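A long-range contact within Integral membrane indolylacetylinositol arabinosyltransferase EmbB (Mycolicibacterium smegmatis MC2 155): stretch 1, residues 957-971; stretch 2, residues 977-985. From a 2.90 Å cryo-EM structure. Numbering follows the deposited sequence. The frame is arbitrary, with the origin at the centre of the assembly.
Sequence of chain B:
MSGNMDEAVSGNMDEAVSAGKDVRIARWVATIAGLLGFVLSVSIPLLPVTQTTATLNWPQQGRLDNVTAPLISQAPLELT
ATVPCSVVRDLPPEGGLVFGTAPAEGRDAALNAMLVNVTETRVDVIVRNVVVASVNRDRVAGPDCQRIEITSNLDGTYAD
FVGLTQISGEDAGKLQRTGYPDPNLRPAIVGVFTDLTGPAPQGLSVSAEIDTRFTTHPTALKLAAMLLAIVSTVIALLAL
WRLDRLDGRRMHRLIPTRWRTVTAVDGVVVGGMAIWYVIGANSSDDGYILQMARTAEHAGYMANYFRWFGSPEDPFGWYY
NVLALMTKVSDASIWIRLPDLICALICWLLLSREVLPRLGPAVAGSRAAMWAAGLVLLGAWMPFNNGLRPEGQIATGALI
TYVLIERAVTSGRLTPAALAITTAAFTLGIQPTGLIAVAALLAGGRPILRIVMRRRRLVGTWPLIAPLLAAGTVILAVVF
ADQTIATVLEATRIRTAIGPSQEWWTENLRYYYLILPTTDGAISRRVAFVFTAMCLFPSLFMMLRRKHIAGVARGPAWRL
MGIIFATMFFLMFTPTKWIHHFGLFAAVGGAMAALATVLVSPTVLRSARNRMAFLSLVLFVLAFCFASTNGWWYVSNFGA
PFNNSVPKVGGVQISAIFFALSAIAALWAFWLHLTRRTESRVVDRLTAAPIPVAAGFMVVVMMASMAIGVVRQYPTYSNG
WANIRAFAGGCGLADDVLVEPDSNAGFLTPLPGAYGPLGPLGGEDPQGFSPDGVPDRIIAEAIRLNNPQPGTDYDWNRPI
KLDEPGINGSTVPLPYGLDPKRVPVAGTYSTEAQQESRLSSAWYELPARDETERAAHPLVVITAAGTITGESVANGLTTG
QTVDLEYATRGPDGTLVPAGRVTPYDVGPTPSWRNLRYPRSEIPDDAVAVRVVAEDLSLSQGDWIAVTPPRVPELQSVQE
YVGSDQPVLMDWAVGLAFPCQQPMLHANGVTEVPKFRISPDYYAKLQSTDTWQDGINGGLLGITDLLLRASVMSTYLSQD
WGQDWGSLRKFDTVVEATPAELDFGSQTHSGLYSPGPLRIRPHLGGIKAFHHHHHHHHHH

Stretch 1, residues 957-971: SVQEYVGSDQPVLMD
Stretch 2, residues 977-985: AFPCQQPML

How do the two backbones lie against each other? Stretch 1 opens with a short helix, Val958 to Tyr961, with Ser957 at its N-cap; Tyr961 N bonds to Ser957 O at 3.3 Å. The chain then loops into a strand that includes Leu969 and Met970. Stretch 2 has no regular helix or strand. Its nearest CA pairs are Ser964 with Gln981 (CA to CA 4.7 Å), Pro967 with Met984 (5.1 Å) and Val968 with Pro983 (5.2 Å). One hydrogen bond crosses, Val968 N to Gln982 O, 3.0 Å with an N-H...O angle of 140°.

What does Gln981, with the most covered surface, do? Its backbone is extended (phi/psi -73/153), chi1 lies off the wells at -29° and chi2 is m. CA-to-CB points sideways, yet the end of the side chain comes nearer to stretch 1, reaching the turn after the helix. There the modelled OE1 lies 2.8 Å from Gly963 O; the amide orientation remains open.

How does Met970 fill its place? At phi/psi -99/132, its CA-to-CB bond points toward stretch 2, and chi angles m, t, m (-80°, 174°, -90°) carry the thioether to Phe978 and Gln981. Met970 SD is 4.0 Å from Phe978 CB, and Met970 CE is 4.0 Å from Gln981 CB. Phe978 (chi1 m, chi2 -88°) also meets the helix, its CE1 4.5 Å from Val958 CG1, the valine approaching the ring obliquely.

Where does Gln982 sit? Its side chain is extended, chi1 and chi2 both t, at phi/psi -100/133, while its carbonyl accepts the bond from Val968. Beyond it, Met984 (t, t, p) brings CE to 4.1 Å from Leu969 CD1, where Leu969 is t, t, adding another apolar contact.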

ATOM      1  N   SER B 957     -29.297 -29.191   3.740  1.00 58.81           N
ATOM      2  CA  SER B 957     -29.133 -27.972   2.964  1.00 58.81           C
ATOM      3  C   SER B 957     -29.251 -26.737   3.858  1.00 58.81           C
ATOM      4  O   SER B 957     -29.635 -26.812   5.028  1.00 58.81           O
ATOM      5  CB  SER B 957     -30.172 -27.914   1.845  1.00 58.81           C
ATOM      6  OG  SER B 957     -29.867 -26.887   0.919  1.00 58.81           O
ATOM      7  N   VAL B 958     -28.911 -25.584   3.289  1.00 55.11           N
ATOM      8  CA  VAL B 958     -29.049 -24.319   4.003  1.00 55.11           C
ATOM      9  C   VAL B 958     -30.428 -23.714   3.785  1.00 55.11           C
ATOM     10  O   VAL B 958     -31.026 -23.164   4.713  1.00 55.11           O
ATOM     11  CB  VAL B 958     -27.929 -23.348   3.580  1.00 55.11           C
ATOM     12  CG1 VAL B 958     -28.301 -21.913   3.918  1.00 55.11           C
ATOM     13  CG2 VAL B 958     -26.623 -23.722   4.250  1.00 55.11           C
ATOM     14  N   GLN B 959     -30.959 -23.815   2.565  1.00 56.82           N
ATOM     15  CA  GLN B 959     -32.312 -23.350   2.291  1.00 56.82           C
ATOM     16  C   GLN B 959     -33.350 -24.099   3.115  1.00 56.82           C
ATOM     17  O   GLN B 959     -34.432 -23.561   3.370  1.00 56.82           O
ATOM     18  CB  GLN B 959     -32.612 -23.497   0.796  1.00 56.82           C
ATOM     19  CG  GLN B 959     -33.999 -23.053   0.358  1.00 56.82           C
ATOM     20  CD  GLN B 959     -34.244 -21.578   0.585  1.00 56.82           C
ATOM     21  OE1 GLN B 959     -35.229 -21.190   1.212  1.00 56.82           O
ATOM     22  NE2 GLN B 959     -33.345 -20.744   0.079  1.00 56.82           N
ATOM     23  N   GLU B 960     -33.038 -25.315   3.557  1.00 61.41           N
ATOM     24  CA  GLU B 960     -33.944 -26.105   4.382  1.00 61.41           C
ATOM     25  C   GLU B 960     -33.739 -25.875   5.871  1.00 61.41           C
ATOM     26  O   GLU B 960     -34.719 -25.752   6.613  1.00 61.41           O
ATOM     27  CB  GLU B 960     -33.780 -27.595   4.070  1.00 61.41           C
ATOM     28  CG  GLU B 960     -34.747 -28.488   4.824  1.00 61.41           C
ATOM     29  CD  GLU B 960     -34.599 -29.948   4.455  1.00 61.41           C
ATOM     30  OE1 GLU B 960     -33.725 -30.264   3.622  1.00 61.41           O
ATOM     31  OE2 GLU B 960     -35.358 -30.779   4.997  1.00 61.41           O
ATOM     32  N   TYR B 961     -32.489 -25.817   6.331  1.00 57.14           N
ATOM     33  CA  TYR B 961     -32.229 -25.499   7.731  1.00 57.14           C
ATOM     34  C   TYR B 961     -32.627 -24.062   8.040  1.00 57.14           C
ATOM     35  O   TYR B 961     -33.508 -23.811   8.871  1.00 57.14           O
ATOM     36  CB  TYR B 961     -30.753 -25.738   8.052  1.00 57.14           C
ATOM     37  CG  TYR B 961     -30.400 -25.579   9.511  1.00 57.14           C
ATOM     38  CD1 TYR B 961     -31.121 -26.238  10.497  1.00 57.14           C
ATOM     39  CD2 TYR B 961     -29.343 -24.772   9.905  1.00 57.14           C
ATOM     40  CE1 TYR B 961     -30.800 -26.097  11.830  1.00 57.14           C
ATOM     41  CE2 TYR B 961     -29.014 -24.624  11.235  1.00 57.14           C
ATOM     42  CZ  TYR B 961     -29.744 -25.288  12.195  1.00 57.14           C
ATOM     43  OH  TYR B 961     -29.420 -25.143  13.522  1.00 57.14           O
ATOM     44  N   VAL B 962     -31.989 -23.104   7.374  1.00 53.62           N
ATOM     45  CA  VAL B 962     -32.379 -21.701   7.461  1.00 53.62           C
ATOM     46  C   VAL B 962     -33.478 -21.463   6.432  1.00 53.62           C
ATOM     47  O   VAL B 962     -33.235 -21.536   5.225  1.00 53.62           O
ATOM     48  CB  VAL B 962     -31.187 -20.770   7.222  1.00 53.62           C
ATOM     49  CG1 VAL B 962     -31.535 -19.352   7.620  1.00 53.62           C
ATOM     50  CG2 VAL B 962     -29.970 -21.262   7.982  1.00 53.62           C
ATOM     51  N   GLY B 963     -34.686 -21.174   6.901  1.00 54.49           N
ATOM     52  CA  GLY B 963     -35.792 -20.950   5.989  1.00 54.49           C
ATOM     53  C   GLY B 963     -35.697 -19.628   5.259  1.00 54.49           C
ATOM     54  O   GLY B 963     -34.607 -19.071   5.107  1.00 54.49           O
ATOM     55  N   SER B 964     -36.834 -19.113   4.800  1.00 58.31           N
ATOM     56  CA  SER B 964     -36.895 -17.812   4.145  1.00 58.31           C
ATOM     57  C   SER B 964     -37.717 -16.824   4.965  1.00 58.31           C
ATOM     58  O   SER B 964     -38.258 -15.858   4.428  1.00 58.31           O
ATOM     59  CB  SER B 964     -37.460 -17.943   2.732  1.00 58.31           C
ATOM     60  OG  SER B 964     -38.814 -18.358   2.760  1.00 58.31           O
ATOM     61  N   ASP B 965     -37.813 -17.061   6.269  1.00 60.32           N
ATOM     62  CA  ASP B 965     -38.589 -16.223   7.176  1.00 60.32           C
ATOM     63  C   ASP B 965     -37.760 -15.633   8.305  1.00 60.32           C
ATOM     64  O   ASP B 965     -37.978 -14.480   8.682  1.00 60.32           O
ATOM     65  CB  ASP B 965     -39.750 -17.031   7.771  1.00 60.32           C
ATOM     66  CG  ASP B 965     -40.837 -17.323   6.758  1.00 60.32           C
ATOM     67  OD1 ASP B 965     -40.695 -16.904   5.591  1.00 60.32           O
ATOM     68  OD2 ASP B 965     -41.835 -17.974   7.128  1.00 60.32           O
ATOM     69  N   GLN B 966     -36.823 -16.395   8.857  1.00 56.92           N
ATOM     70  CA  GLN B 966     -36.027 -15.904   9.972  1.00 56.92           C
ATOM     71  C   GLN B 966     -35.089 -14.793   9.508  1.00 56.92           C
ATOM     72  O   GLN B 966     -34.507 -14.883   8.422  1.00 56.92           O
ATOM     73  CB  GLN B 966     -35.218 -17.040  10.591  1.00 56.92           C
ATOM     74  CG  GLN B 966     -36.014 -18.307  10.836  1.00 56.92           C
ATOM     75  CD  GLN B 966     -35.142 -19.452  11.302  1.00 56.92           C
ATOM     76  OE1 GLN B 966     -33.916 -19.380  11.233  1.00 56.92           O
ATOM     77  NE2 GLN B 966     -35.769 -20.518  11.782  1.00 56.92           N
ATOM     78  N   PRO B 967     -34.921 -13.736  10.301  1.00 49.87           N
ATOM     79  CA  PRO B 967     -33.973 -12.681   9.927  1.00 49.87           C
ATOM     80  C   PRO B 967     -32.538 -13.180  10.004  1.00 49.87           C
ATOM     81  O   PRO B 967     -32.166 -13.919  10.918  1.00 49.87           O
ATOM     82  CB  PRO B 967     -34.240 -11.577  10.956  1.00 49.87           C
ATOM     83  CG  PRO B 967     -34.873 -12.275  12.106  1.00 49.87           C
ATOM     84  CD  PRO B 967     -35.661 -13.408  11.530  1.00 49.87           C
ATOM     85  N   VAL B 968     -31.733 -12.766   9.031  1.00 45.96           N
ATOM     86  CA  VAL B 968     -30.356 -13.220   8.893  1.00 45.96           C
ATOM     87  C   VAL B 968     -29.469 -12.012   8.629  1.00 45.96           C
ATOM     88  O   VAL B 968     -29.802 -11.158   7.801  1.00 45.96           O
ATOM     89  CB  VAL B 968     -30.221 -14.257   7.758  1.00 45.96           C
ATOM     90  CG1 VAL B 968     -28.787 -14.354   7.275  1.00 45.96           C
ATOM     91  CG2 VAL B 968     -30.721 -15.614   8.219  1.00 45.96           C
ATOM     92  N   LEU B 969     -28.342 -11.936   9.336  1.00 46.00           N
ATOM     93  CA  LEU B 969     -27.362 -10.878   9.123  1.00 46.00           C
ATOM     94  C   LEU B 969     -26.378 -11.349   8.058  1.00 46.00           C
ATOM     95  O   LEU B 969     -25.506 -12.179   8.329  1.00 46.00           O
ATOM     96  CB  LEU B 969     -26.646 -10.536  10.426  1.00 46.00           C
ATOM     97  CG  LEU B 969     -25.981  -9.163  10.544  1.00 46.00           C
ATOM     98  CD1 LEU B 969     -25.915  -8.744  11.998  1.00 46.00           C
ATOM     99  CD2 LEU B 969     -24.590  -9.164   9.938  1.00 46.00           C
ATOM    100  N   MET B 970     -26.523 -10.828   6.847  1.00 47.49           N
ATOM    101  CA  MET B 970     -25.637 -11.164   5.742  1.00 47.49           C
ATOM    102  C   MET B 970     -24.600 -10.063   5.590  1.00 47.49           C
ATOM    103  O   MET B 970     -24.947  -8.879   5.590  1.00 47.49           O
ATOM    104  CB  MET B 970     -26.425 -11.330   4.443  1.00 47.49           C
ATOM    105  CG  MET B 970     -27.117 -12.671   4.305  1.00 47.49           C
ATOM    106  SD  MET B 970     -28.168 -12.757   2.845  1.00 47.49           S
ATOM    107  CE  MET B 970     -29.715 -12.158   3.508  1.00 47.49           C
ATOM    108  N   ASP B 971     -23.330 -10.447   5.471  1.00 49.42           N
ATOM    109  CA  ASP B 971     -22.303  -9.454   5.219  1.00 49.42           C
ATOM    110  C   ASP B 971     -22.538  -8.801   3.857  1.00 49.42           C
ATOM    111  O   ASP B 971     -23.281  -9.307   3.014  1.00 49.42           O
ATOM    112  CB  ASP B 971     -20.917 -10.089   5.288  1.00 49.42           C
ATOM    113  CG  ASP B 971     -20.455 -10.322   6.714  1.00 49.42           C
ATOM    114  OD1 ASP B 971     -21.315 -10.385   7.616  1.00 49.42           O
ATOM    115  OD2 ASP B 971     -19.232 -10.438   6.936  1.00 49.42           O
ATOM    116  N   ALA B 977     -25.722 -14.303  -3.843  1.00 48.55           N
ATOM    117  CA  ALA B 977     -25.692 -15.754  -3.743  1.00 48.55           C
ATOM    118  C   ALA B 977     -26.808 -16.294  -2.864  1.00 48.55           C
ATOM    119  O   ALA B 977     -27.123 -17.484  -2.948  1.00 48.55           O
ATOM    120  CB  ALA B 977     -24.339 -16.218  -3.205  1.00 48.55           C
ATOM    121  N   PHE B 978     -27.406 -15.454  -2.023  1.00 47.89           N
ATOM    122  CA  PHE B 978     -28.502 -15.847  -1.138  1.00 47.89           C
ATOM    123  C   PHE B 978     -29.677 -14.902  -1.357  1.00 47.89           C
ATOM    124  O   PHE B 978     -29.944 -14.022  -0.532  1.00 47.89           O
ATOM    125  CB  PHE B 978     -28.055 -15.836   0.322  1.00 47.89           C
ATOM    126  CG  PHE B 978     -26.944 -16.799   0.623  1.00 47.89           C
ATOM    127  CD1 PHE B 978     -27.219 -18.106   0.976  1.00 47.89           C
ATOM    128  CD2 PHE B 978     -25.624 -16.395   0.557  1.00 47.89           C
ATOM    129  CE1 PHE B 978     -26.201 -18.992   1.253  1.00 47.89           C
ATOM    130  CE2 PHE B 978     -24.602 -17.277   0.832  1.00 47.89           C
ATOM    131  CZ  PHE B 978     -24.891 -18.576   1.182  1.00 47.89           C
ATOM    132  N   PRO B 979     -30.400 -15.055  -2.465  1.00 51.30           N
ATOM    133  CA  PRO B 979     -31.523 -14.157  -2.763  1.00 51.30           C
ATOM    134  C   PRO B 979     -32.857 -14.564  -2.153  1.00 51.30           C
ATOM    135  O   PRO B 979     -33.864 -13.917  -2.449  1.00 51.30           O
ATOM    136  CB  PRO B 979     -31.596 -14.234  -4.292  1.00 51.30           C
ATOM    137  CG  PRO B 979     -31.209 -15.637  -4.587  1.00 51.30           C
ATOM    138  CD  PRO B 979     -30.183 -16.031  -3.548  1.00 51.30           C
ATOM    139  N   CYS B 980     -32.899 -15.605  -1.320  1.00 55.14           N
ATOM    140  CA  CYS B 980     -34.144 -16.044  -0.711  1.00 55.14           C
ATOM    141  C   CYS B 980     -34.210 -15.800   0.787  1.00 55.14           C
ATOM    142  O   CYS B 980     -35.313 -15.742   1.336  1.00 55.14           O
ATOM    143  CB  CYS B 980     -34.372 -17.538  -0.981  1.00 55.14           C
ATOM    144  SG  CYS B 980     -35.180 -17.890  -2.559  1.00 55.14           S
ATOM    145  N   GLN B 981     -33.071 -15.657   1.456  1.00 52.71           N
ATOM    146  CA  GLN B 981     -33.077 -15.361   2.880  1.00 52.71           C
ATOM    147  C   GLN B 981     -33.510 -13.920   3.115  1.00 52.71           C
ATOM    148  O   GLN B 981     -33.339 -13.048   2.260  1.00 52.71           O
ATOM    149  CB  GLN B 981     -31.696 -15.604   3.484  1.00 52.71           C
ATOM    150  CG  GLN B 981     -30.887 -16.677   2.773  1.00 52.71           C
ATOM    151  CD  GLN B 981     -31.559 -18.033   2.806  1.00 52.71           C
ATOM    152  OE1 GLN B 981     -32.214 -18.388   3.782  1.00 52.71           O
ATOM    153  NE2 GLN B 981     -31.397 -18.800   1.736  1.00 52.71           N
ATOM    154  N   GLN B 982     -34.077 -13.674   4.290  1.00 52.38           N
ATOM    155  CA  GLN B 982     -34.588 -12.337   4.558  1.00 52.38           C
ATOM    156  C   GLN B 982     -33.595 -11.556   5.398  1.00 52.38           C
ATOM    157  O   GLN B 982     -33.092 -12.082   6.399  1.00 52.38           O
ATOM    158  CB  GLN B 982     -35.929 -12.410   5.281  1.00 52.38           C
ATOM    159  CG  GLN B 982     -36.770 -11.157   5.126  1.00 52.38           C
ATOM    160  CD  GLN B 982     -37.716 -10.949   6.285  1.00 52.38           C
ATOM    161  OE1 GLN B 982     -37.555 -11.546   7.349  1.00 52.38           O
ATOM    162  NE2 GLN B 982     -38.713 -10.096   6.086  1.00 52.38           N
ATOM    163  N   PRO B 983     -33.289 -10.310   5.037  1.00 49.00           N
ATOM    164  CA  PRO B 983     -32.339  -9.528   5.834  1.00 49.00           C
ATOM    165  C   PRO B 983     -32.924  -9.078   7.161  1.00 49.00           C
ATOM    166  O   PRO B 983     -34.075  -9.385   7.485  1.00 49.00           O
ATOM    167  CB  PRO B 983     -32.026  -8.334   4.926  1.00 49.00           C
ATOM    168  CG  PRO B 983     -33.247  -8.175   4.101  1.00 49.00           C
ATOM    169  CD  PRO B 983     -33.774  -9.561   3.864  1.00 49.00           C
ATOM    170  N   MET B 984     -32.134  -8.342   7.933  1.00 48.77           N
ATOM    171  CA  MET B 984     -32.543  -7.841   9.241  1.00 48.77           C
ATOM    172  C   MET B 984     -33.095  -6.433   9.047  1.00 48.77           C
ATOM    173  O   MET B 984     -32.339  -5.466   8.934  1.00 48.77           O
ATOM    174  CB  MET B 984     -31.366  -7.870  10.208  1.00 48.77           C
ATOM    175  CG  MET B 984     -31.681  -7.393  11.605  1.00 48.77           C
ATOM    176  SD  MET B 984     -30.202  -7.343  12.632  1.00 48.77           S
ATOM    177  CE  MET B 984     -29.137  -6.298  11.647  1.00 48.77           C
ATOM    178  N   LEU B 985     -34.421  -6.322   9.004  1.00 48.34           N
ATOM    179  CA  LEU B 985     -35.070  -5.050   8.733  1.00 48.34           C
ATOM    180  C   LEU B 985     -34.947  -4.113   9.931  1.00 48.34           C
ATOM    181  O   LEU B 985     -34.623  -4.520  11.050  1.00 48.34           O
ATOM    182  CB  LEU B 985     -36.542  -5.264   8.388  1.00 48.34           C
ATOM    183  CG  LEU B 985     -36.863  -6.127   7.168  1.00 48.34           C
ATOM    184  CD1 LEU B 985     -38.361  -6.320   7.038  1.00 48.34           C
ATOM    185  CD2 LEU B 985     -36.296  -5.502   5.910  1.00 48.34           C
TER